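Local coordinates for protein putative protease (Parabacteroides distasonis ATCC 8503, PDB 3KD4) that is of unknown function but is probably an exported protein, possibly a protease, at residues A[27-32]-A[110-115]. Sequence-based numbering, arbitrary orientation.
With PO4 (phosphate ion), chain C.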
loop_
_atom_site.group_PDB
_atom_site.type_symbol
_atom_site.label_atom_id
_atom_site.label_comp_id
_atom_site.label_asym_id
_atom_site.label_seq_id
_atom_site.Cartn_x
_atom_site.Cartn_y
_atom_site.Cartn_z
ATOM N N SER A 27 -0.013 -16.304 18.645
ATOM C CA SER A 27 -0.578 -16.688 17.348
ATOM C C SER A 27 -0.460 -18.169 17.186
ATOM O O SER A 27 0.652 -18.679 17.290
ATOM C CB SER A 27 0.188 -16.020 16.184
ATOM O OG SER A 27 -0.160 -16.608 14.933
ATOM N N SER A 28 -1.590 -18.867 16.990
ATOM C CA SER A 28 -1.513 -20.298 16.616
ATOM C C SER A 28 -2.270 -20.551 15.363
ATOM O O SER A 28 -3.263 -19.849 15.034
ATOM C CB SER A 28 -2.001 -21.286 17.693
ATOM O OG SER A 28 -3.334 -21.032 17.945
HETATM N N MSE A 29 -1.800 -21.550 14.646
HETATM C CA MSE A 29 -2.409 -21.907 13.389
HETATM C C MSE A 29 -2.266 -23.394 13.094
HETATM O O MSE A 29 -1.392 -24.061 13.632
HETATM C CB MSE A 29 -1.884 -21.045 12.231
HETATM C CG MSE A 29 -0.412 -21.153 11.900
HETATM SE SE MSE A 29 -0.018 -22.786 10.909
HETATM C CE MSE A 29 1.582 -22.200 9.925
ATOM N N GLU A 30 -3.195 -23.863 12.277
ATOM C CA GLU A 30 -3.209 -25.168 11.672
ATOM C C GLU A 30 -3.429 -24.905 10.183
ATOM O O GLU A 30 -4.453 -24.284 9.779
ATOM C CB GLU A 30 -4.326 -26.006 12.251
ATOM C CG GLU A 30 -4.161 -26.202 13.720
ATOM C CD GLU A 30 -5.273 -27.045 14.345
ATOM O OE1 GLU A 30 -6.086 -27.670 13.614
ATOM O OE2 GLU A 30 -5.317 -27.055 15.579
ATOM N N LEU A 31 -2.499 -25.398 9.373
ATOM C CA LEU A 31 -2.526 -25.174 7.936
ATOM C C LEU A 31 -2.300 -26.477 7.211
ATOM O O LEU A 31 -1.218 -27.073 7.294
ATOM C CB LEU A 31 -1.449 -24.146 7.549
ATOM C CG LEU A 31 -1.163 -23.883 6.053
ATOM C CD1 LEU A 31 -2.390 -23.375 5.313
ATOM C CD2 LEU A 31 -0.018 -22.892 5.934
ATOM N N THR A 32 -3.310 -26.925 6.479
ATOM C CA THR A 32 -3.181 -28.120 5.671
ATOM C C THR A 32 -2.818 -27.781 4.220
ATOM O O THR A 32 -3.429 -26.904 3.625
ATOM C CB THR A 32 -4.492 -28.926 5.705
ATOM O OG1 THR A 32 -4.858 -29.175 7.072
ATOM C CG2 THR A 32 -4.325 -30.242 4.946
ATOM N N ALA A 110 -0.783 -33.130 4.715
ATOM C CA ALA A 110 -0.211 -32.844 6.033
ATOM C C ALA A 110 -0.628 -31.480 6.547
ATOM O O ALA A 110 -0.963 -30.575 5.755
ATOM C CB ALA A 110 1.310 -32.917 5.979
ATOM N N THR A 111 -0.640 -31.343 7.875
ATOM C CA THR A 111 -1.060 -30.123 8.548
ATOM C C THR A 111 0.034 -29.565 9.414
ATOM O O THR A 111 0.572 -30.252 10.285
ATOM C CB THR A 111 -2.290 -30.349 9.421
ATOM O OG1 THR A 111 -3.350 -30.828 8.597
ATOM C CG2 THR A 111 -2.721 -29.044 10.134
ATOM N N ILE A 112 0.379 -28.323 9.145
ATOM C CA ILE A 112 1.374 -27.583 9.917
ATOM C C ILE A 112 0.725 -27.006 11.146
ATOM O O ILE A 112 -0.282 -26.308 11.027
ATOM C CB ILE A 112 1.938 -26.380 9.093
ATOM C CG1 ILE A 112 2.716 -26.879 7.878
ATOM C CG2 ILE A 112 2.792 -25.437 9.979
ATOM C CD1 ILE A 112 2.924 -25.770 6.736
ATOM N N TYR A 113 1.340 -27.231 12.306
ATOM C CA TYR A 113 0.911 -26.615 13.574
ATOM C C TYR A 113 2.005 -25.692 14.063
ATOM O O TYR A 113 3.160 -26.107 14.226
ATOM C CB TYR A 113 0.710 -27.693 14.634
ATOM C CG TYR A 113 -0.553 -28.468 14.518
ATOM C CD1 TYR A 113 -0.731 -29.386 13.505
ATOM C CD2 TYR A 113 -1.578 -28.308 15.460
ATOM C CE1 TYR A 113 -1.893 -30.118 13.380
ATOM C CE2 TYR A 113 -2.777 -29.065 15.348
ATOM C CZ TYR A 113 -2.904 -29.969 14.304
ATOM O OH TYR A 113 -4.061 -30.721 14.153
ATOM N N LEU A 114 1.661 -24.445 14.311
ATOM C CA LEU A 114 2.611 -23.489 14.878
ATOM C C LEU A 114 1.892 -22.582 15.863
ATOM O O LEU A 114 0.905 -21.927 15.518
ATOM C CB LEU A 114 3.235 -22.621 13.770
ATOM C CG LEU A 114 4.258 -21.559 14.174
ATOM C CD1 LEU A 114 5.492 -22.204 14.882
ATOM C CD2 LEU A 114 4.697 -20.674 12.950
ATOM N N ASP A 115 2.472 -22.448 17.037
ATOM C CA ASP A 115 1.905 -21.682 18.143
ATOM C C ASP A 115 3.063 -20.942 18.784
ATOM O O ASP A 115 4.031 -21.577 19.238
ATOM C CB ASP A 115 1.251 -22.653 19.117
ATOM C CG ASP A 115 0.553 -21.947 20.292
ATOM O OD1 ASP A 115 0.648 -20.711 20.409
ATOM O OD2 ASP A 115 -0.049 -22.654 21.129
HETATM P P PO4 C . -7.095 -29.916 16.163
HETATM O O1 PO4 C . -8.196 -30.743 16.768
HETATM O O2 PO4 C . -5.772 -30.690 16.072
HETATM O O3 PO4 C . -7.562 -29.486 14.782
HETATM O O4 PO4 C . -6.988 -28.630 16.957
HETATM O O HOH W 1 1.259 -19.319 14.304
#
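Two neighbouring antiparallel strands of the large mixed sheet in the DUF3857 region meet here, E30 pairing with Y113 at a non-hydrogen-bonded position between the hydrogen-bonded pairs M29–L114 and L31–I112. In the second pair the bond from I112 N to L31 O measures 2.7 Å, and L31 N returns a bond to I112 O. On the face carrying S28, E30 and T32, the E30 chain runs fully extended beyond CG (chi2 180°) across the Y113 ring. CG sits over one ring face, off centre toward the rim, in a CH-pi contact 3.9 Å from the centroid. Farther out, OE2 comes to 3.2 Å from Y113 CE2, the carboxylate and ring planes standing 35° apart. A phosphate ion, probably from the crystallisation liquor, sits beyond both side chains: Y113 OH donates to its O2 at 2.6 Å, at the ring edge, while E30 OE1 lies 2.6 Å from its O3. An alanine in place of E30 removes CG and the carboxylate, and would probably open a gap over that face of the Y113 ring and weaken the hold on the phosphate. The ring of Y113 also stacks with Y63 of the adjoining strand 55-65. Toward one end, T32 OG1 lies 2.7 Å from T111 OG1. On the other face, the chain of selenomethionine M29 bends at chi2 (77°), and in the conformer described its CE reaches I112 CG2, though the closeness of that approach is doubtful, a second conformer being present; L31 and I112 lie side by side there, pointing the same way. With strand 6-17 beyond 23-33 and strand 55-65 beyond 111-120, the contact is an interior pairing of regular antiparallel strands, typical of a large, mostly antiparallel beta-sheet.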